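Local coordinates for protein KLLA0E02245p (Kluyveromyces lactis, PDB 4GPS) that removes the NAD cap from the 5' end of a subset of RNAs and, with a divalent metal cation, combines decapping with 5'-3' exoribonuclease activity, at residues 76-81 with 345-350; 352-357 with 369-374. All blocks are in the same frame, centred on the assembly; numbering follows the deposited sequence.

Contact 1 (76-81 with 345-350)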
loop_
_atom_site.group_PDB
_atom_site.type_symbol
_atom_site.label_atom_id
_atom_site.label_comp_id
_atom_site.label_asym_id
_atom_site.label_seq_id
_atom_site.Cartn_x
_atom_site.Cartn_y
_atom_site.Cartn_z
ATOM N N VAL A 76 2.268 19.876 9.501
ATOM C CA VAL A 76 3.272 20.431 8.577
ATOM C C VAL A 76 2.539 20.392 7.235
ATOM O O VAL A 76 1.872 19.398 6.907
ATOM C CB VAL A 76 4.603 19.595 8.518
ATOM C CG1 VAL A 76 4.363 18.223 7.914
ATOM C CG2 VAL A 76 5.655 20.336 7.710
ATOM N N ASP A 77 2.639 21.485 6.486
ATOM C CA ASP A 77 1.954 21.636 5.205
ATOM C C ASP A 77 2.297 20.662 4.101
ATOM O O ASP A 77 1.398 20.164 3.425
ATOM C CB ASP A 77 2.134 23.065 4.661
ATOM C CG ASP A 77 1.619 24.117 5.625
ATOM O OD1 ASP A 77 0.666 23.813 6.395
ATOM O OD2 ASP A 77 2.153 25.247 5.603
ATOM N N LYS A 78 3.591 20.427 3.885
ATOM C CA LYS A 78 4.023 19.517 2.839
ATOM C C LYS A 78 4.041 18.084 3.389
ATOM O O LYS A 78 4.489 17.827 4.513
ATOM C CB LYS A 78 5.425 19.892 2.326
ATOM C CG LYS A 78 5.831 19.180 1.014
ATOM C CD LYS A 78 7.172 19.666 0.460
ATOM C CE LYS A 78 8.322 19.245 1.389
ATOM N NZ LYS A 78 9.691 19.720 0.950
ATOM N N THR A 79 3.557 17.152 2.581
ATOM C CA THR A 79 3.537 15.762 2.980
ATOM C C THR A 79 4.975 15.204 3.080
ATOM O O THR A 79 5.823 15.528 2.267
ATOM C CB THR A 79 2.731 14.937 1.958
ATOM O OG1 THR A 79 2.789 13.549 2.308
ATOM C CG2 THR A 79 3.284 15.146 0.542
ATOM N N PRO A 80 5.261 14.394 4.108
ATOM C CA PRO A 80 6.602 13.831 4.228
ATOM C C PRO A 80 6.698 12.666 3.241
ATOM O O PRO A 80 5.687 12.233 2.683
ATOM C CB PRO A 80 6.648 13.373 5.692
ATOM C CG PRO A 80 5.241 12.986 5.946
ATOM C CD PRO A 80 4.490 14.150 5.336
ATOM N N LYS A 81 7.901 12.181 2.977
ATOM C CA LYS A 81 8.029 11.029 2.081
ATOM C C LYS A 81 8.428 9.827 2.948
ATOM O O LYS A 81 9.237 9.971 3.855
ATOM C CB LYS A 81 9.073 11.293 0.988
ATOM C CG LYS A 81 8.485 11.923 -0.274
ATOM C CD LYS A 81 9.562 12.035 -1.368
ATOM C CE LYS A 81 9.201 13.062 -2.470
ATOM N NZ LYS A 81 8.071 12.620 -3.362
ATOM N N LYS A 345 -4.041 13.998 -5.550
ATOM C CA LYS A 345 -2.610 13.771 -5.630
ATOM C C LYS A 345 -2.236 13.420 -4.186
ATOM O O LYS A 345 -3.098 13.516 -3.280
ATOM C CB LYS A 345 -1.900 15.019 -6.127
ATOM C CG LYS A 345 -2.081 15.122 -7.601
ATOM C CD LYS A 345 -1.468 16.337 -8.199
ATOM C CE LYS A 345 -1.689 16.257 -9.695
ATOM N NZ LYS A 345 -1.059 15.011 -10.231
ATOM N N ILE A 346 -0.996 12.992 -3.964
ATOM C CA ILE A 346 -0.572 12.607 -2.619
ATOM C C ILE A 346 -0.718 13.778 -1.636
ATOM O O ILE A 346 -1.193 13.596 -0.508
ATOM C CB ILE A 346 0.894 12.101 -2.614
ATOM C CG1 ILE A 346 1.247 11.545 -1.242
ATOM C CG2 ILE A 346 1.841 13.238 -2.979
ATOM C CD1 ILE A 346 0.362 10.425 -0.851
ATOM N N GLN A 347 -0.323 14.976 -2.060
ATOM C CA GLN A 347 -0.442 16.167 -1.218
ATOM C C GLN A 347 -1.916 16.400 -0.834
ATOM O O GLN A 347 -2.213 16.837 0.283
ATOM C CB GLN A 347 0.114 17.396 -1.964
ATOM C CG GLN A 347 -0.114 18.718 -1.245
ATOM C CD GLN A 347 0.565 18.779 0.127
ATOM O OE1 GLN A 347 0.033 19.407 1.068
ATOM N NE2 GLN A 347 1.745 18.132 0.253
ATOM N N ASP A 348 -2.836 16.098 -1.755
ATOM C CA ASP A 348 -4.262 16.261 -1.485
ATOM C C ASP A 348 -4.741 15.275 -0.407
ATOM O O ASP A 348 -5.401 15.698 0.564
ATOM C CB ASP A 348 -5.104 16.091 -2.762
ATOM C CG ASP A 348 -4.709 17.080 -3.871
ATOM O OD1 ASP A 348 -4.657 18.301 -3.608
ATOM O OD2 ASP A 348 -4.451 16.638 -5.016
ATOM N N ILE A 349 -4.438 13.977 -0.542
ATOM C CA ILE A 349 -4.887 13.045 0.507
ATOM C C ILE A 349 -4.237 13.478 1.806
ATOM O O ILE A 349 -4.870 13.450 2.835
ATOM C CB ILE A 349 -4.464 11.585 0.298
ATOM C CG1 ILE A 349 -5.070 11.047 -0.969
ATOM C CG2 ILE A 349 -5.019 10.730 1.445
ATOM C CD1 ILE A 349 -6.598 10.971 -0.874
ATOM N N TYR A 350 -2.977 13.896 1.738
ATOM C CA TYR A 350 -2.241 14.344 2.930
ATOM C C TYR A 350 -2.932 15.491 3.663
ATOM O O TYR A 350 -3.129 15.450 4.876
ATOM C CB TYR A 350 -0.837 14.824 2.560
ATOM C CG TYR A 350 -0.084 15.285 3.767
ATOM C CD1 TYR A 350 0.373 14.368 4.706
ATOM C CD2 TYR A 350 0.098 16.646 4.030
ATOM C CE1 TYR A 350 0.993 14.783 5.894
ATOM C CE2 TYR A 350 0.720 17.076 5.221
ATOM C CZ TYR A 350 1.167 16.128 6.149
ATOM O OH TYR A 350 1.811 16.517 7.310
#

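Contact 2 (352-357 with 369-374)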
loop_
_atom_site.group_PDB
_atom_site.type_symbol
_atom_site.label_atom_id
_atom_site.label_comp_id
_atom_site.label_asym_id
_atom_site.label_seq_id
_atom_site.Cartn_x
_atom_site.Cartn_y
_atom_site.Cartn_z
ATOM N N LYS A 352 -6.020 16.420 3.447
ATOM C CA LYS A 352 -7.307 16.019 4.012
ATOM C C LYS A 352 -7.105 15.387 5.413
ATOM O O LYS A 352 -7.923 15.600 6.308
ATOM C CB LYS A 352 -8.023 15.038 3.051
ATOM C CG LYS A 352 -9.517 14.786 3.329
ATOM C CD LYS A 352 -10.165 14.086 2.129
ATOM C CE LYS A 352 -11.676 13.904 2.295
ATOM N NZ LYS A 352 -12.432 15.200 2.509
ATOM N N ILE A 353 -6.012 14.647 5.620
ATOM C CA ILE A 353 -5.784 14.021 6.930
ATOM C C ILE A 353 -4.844 14.748 7.890
ATOM O O ILE A 353 -4.674 14.302 9.025
ATOM C CB ILE A 353 -5.302 12.526 6.808
ATOM C CG1 ILE A 353 -3.947 12.446 6.117
ATOM C CG2 ILE A 353 -6.313 11.702 5.993
ATOM C CD1 ILE A 353 -3.473 11.020 5.975
ATOM N N ASN A 354 -4.237 15.860 7.459
ATOM C CA ASN A 354 -3.332 16.624 8.347
ATOM C C ASN A 354 -3.497 18.140 8.179
ATOM O O ASN A 354 -3.029 18.720 7.194
ATOM C CB ASN A 354 -1.869 16.226 8.093
ATOM C CG ASN A 354 -0.903 16.845 9.100
ATOM O OD1 ASN A 354 -0.797 16.404 10.251
ATOM N ND2 ASN A 354 -0.189 17.867 8.665
ATOM N N ASN A 355 -4.212 18.760 9.116
ATOM C CA ASN A 355 -4.453 20.204 9.125
ATOM C C ASN A 355 -4.481 20.582 10.576
ATOM O O ASN A 355 -4.634 19.720 11.447
ATOM C CB ASN A 355 -5.833 20.669 8.575
ATOM C CG ASN A 355 -6.672 19.551 8.001
ATOM O OD1 ASN A 355 -6.337 18.961 6.969
ATOM N ND2 ASN A 355 -7.795 19.271 8.654
ATOM N N SER A 356 -4.395 21.887 10.815
ATOM C CA SER A 356 -4.439 22.436 12.167
ATOM C C SER A 356 -5.882 22.355 12.682
ATOM O O SER A 356 -6.160 22.570 13.861
ATOM C CB SER A 356 -3.903 23.891 12.174
ATOM O OG SER A 356 -4.079 24.550 10.925
ATOM N N SER A 357 -6.789 22.001 11.781
ATOM C CA SER A 357 -8.203 21.864 12.102
ATOM C C SER A 357 -8.665 20.421 12.395
ATOM O O SER A 357 -9.450 20.192 13.313
ATOM C CB SER A 357 -9.028 22.444 10.960
ATOM O OG SER A 357 -10.277 21.791 10.865
ATOM N N ASN A 369 -2.278 10.399 12.584
ATOM C CA ASN A 369 -1.410 11.403 12.005
ATOM C C ASN A 369 -0.382 10.739 11.065
ATOM O O ASN A 369 0.415 9.907 11.507
ATOM C CB ASN A 369 -0.694 12.158 13.138
ATOM C CG ASN A 369 -0.021 13.432 12.661
ATOM O OD1 ASN A 369 0.705 13.447 11.661
ATOM N ND2 ASN A 369 -0.249 14.510 13.391
ATOM N N PRO A 370 -0.372 11.120 9.771
ATOM C CA PRO A 370 0.588 10.531 8.831
ATOM C C PRO A 370 2.037 10.721 9.301
ATOM O O PRO A 370 2.917 9.940 8.933
ATOM C CB PRO A 370 0.344 11.284 7.530
ATOM C CG PRO A 370 -0.967 11.961 7.730
ATOM C CD PRO A 370 -1.087 12.250 9.168
ATOM N N ASN A 371 2.290 11.759 10.102
ATOM C CA ASN A 371 3.651 12.010 10.564
ATOM C C ASN A 371 4.061 11.024 11.633
ATOM O O ASN A 371 5.211 10.582 11.674
ATOM C CB ASN A 371 3.796 13.441 11.047
ATOM C CG ASN A 371 3.621 14.434 9.924
ATOM O OD1 ASN A 371 2.574 15.103 9.822
ATOM N ND2 ASN A 371 4.633 14.533 9.059
ATOM N N VAL A 372 3.118 10.653 12.487
ATOM C CA VAL A 372 3.399 9.650 13.500
ATOM C C VAL A 372 3.560 8.300 12.766
ATOM O O VAL A 372 4.440 7.524 13.098
ATOM C CB VAL A 372 2.250 9.609 14.525
ATOM C CG1 VAL A 372 2.394 8.418 15.456
ATOM C CG2 VAL A 372 2.264 10.920 15.308
ATOM N N ALA A 373 2.727 8.025 11.757
ATOM C CA ALA A 373 2.870 6.764 10.999
ATOM C C ALA A 373 4.310 6.713 10.432
ATOM O O ALA A 373 4.988 5.686 10.500
ATOM C CB ALA A 373 1.843 6.689 9.854
ATOM N N ASN A 374 4.775 7.840 9.893
ATOM C CA ASN A 374 6.126 7.929 9.366
ATOM C C ASN A 374 7.169 7.646 10.470
ATOM O O ASN A 374 8.130 6.928 10.245
ATOM C CB ASN A 374 6.337 9.312 8.764
ATOM C CG ASN A 374 7.668 9.445 8.113
ATOM O OD1 ASN A 374 8.087 8.564 7.392
ATOM N ND2 ASN A 374 8.353 10.548 8.366
#

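Contact 1 (76-81 with 345-350)
Thr79 lies flat against one face of the Tyr350 ring: its CA stands 3.6 Å from the ring centroid and only 7° off the normal, a CH-pi contact in which a backbone C-H points into the pi cloud. Here the loop between strands 60-63 and 86-95 packs on helix 346-353 at the surface of the RAI1-like PD-(D/E)XK nuclease fold. Thr79 CB continues the overlap toward the root of the tyrosine, 3.4 Å from Tyr350 CG. Apolar packing extends it, with Pro80 CD 3.6 Å from Tyr350 CE1 and Thr79 CG2 facing the methyl of Ile346, CG2 to CG2 at 4.3 Å. A rigid proline suits an irregular loop that must hold its shape against a ring.

Polar groups meet the ring edge and the loop backbone. Tyr350 CG is anti to its own backbone N (chi1 180°), which throws the ring off helix 346-353 and across the loop. Tyr350 OH thus comes 2.9 Å from Val76 O, which lies at the ring edge in plane; this is a likely hydrogen bond, although the Asn371 amide also lies beside this hydroxyl and where its proton points is not settled. The amide of Gln347 reaches the backbone between Asp77 and Thr79. Thr79 OG1 accepts from Trp315 NE1 of helix 305-319 and donates to Pro80 O, the carbonyl of the next residue, at 3.2 Å, a hydroxyl being able to do both; the donated bond falls on a lone pair in the carbonyl plane.

A leucine in place of Tyr350 would probably leave Val76 O without its hydroxyl partner and Thr79 CA without a flat face to rest on.

The loop rests chiefly on one tyrosine, which gives a face to carbon and, probably, a hydroxyl to a carbonyl, with the Gln347 amide and Trp315 alongside.

Contact 2 (352-357 with 369-374)
Ile353 packs on Pro370 where a helix-loop-helix connection brings the end of helix 346-353 against the capped start of helix 370-393. This is the tight part. Ile353 CG1 takes the position between its backbone N and carbonyl carbon (chi1 64°), which aims the chain at the proline ring: Ile353 CD1 is modelled 3.2 Å from Pro370 CG, closer than carbons normally sit, so the exact spacing is doubtful. Trp315 of helix 305-319 touches both residues and extends the apolar packing, where a branched aliphatic chain and a compact ring suit the buried site. Proline also suits the first helical turn, where its nitrogen has no hydrogen to offer.

The other side is looser and polar. Asn354, the first residue to leave helical geometry, brings its CB no nearer than 4.2 Å to Pro370 CD, and its amide stands 58° from the plane of the Asn369 amide. An asparagine suits position 369, since its amide can donate and accept at once: Asn369 ND2 donates to Val72 O and Tyr74 O. Its other end closes an Asx turn as N-cap, Asn371 N donating to Asn369 OD1 at 2.8 Å, with a 151° N-H...O angle.

Contacts 1 and 2 follow one another along helix 346-353, the first using its opening turns and the second its end, with centres 9 Å apart on the same side of the chain's centre. They meet at Tyr350: its OH lies beside the side-chain amide of Asn371, a probable hydrogen bond, so the tyrosine that holds the 76-81 loop also reaches the start of helix 370-393. Helix 305-319 touches both through Trp315. The side chain of Ile346 in contact 1 is about 8 Å from that of Gln317, a probable substrate-binding residue, and about 9 Å from that of the metal ligand Glu293; Ile353 in contact 2 is about 11 Å from Gln317, again between side chains.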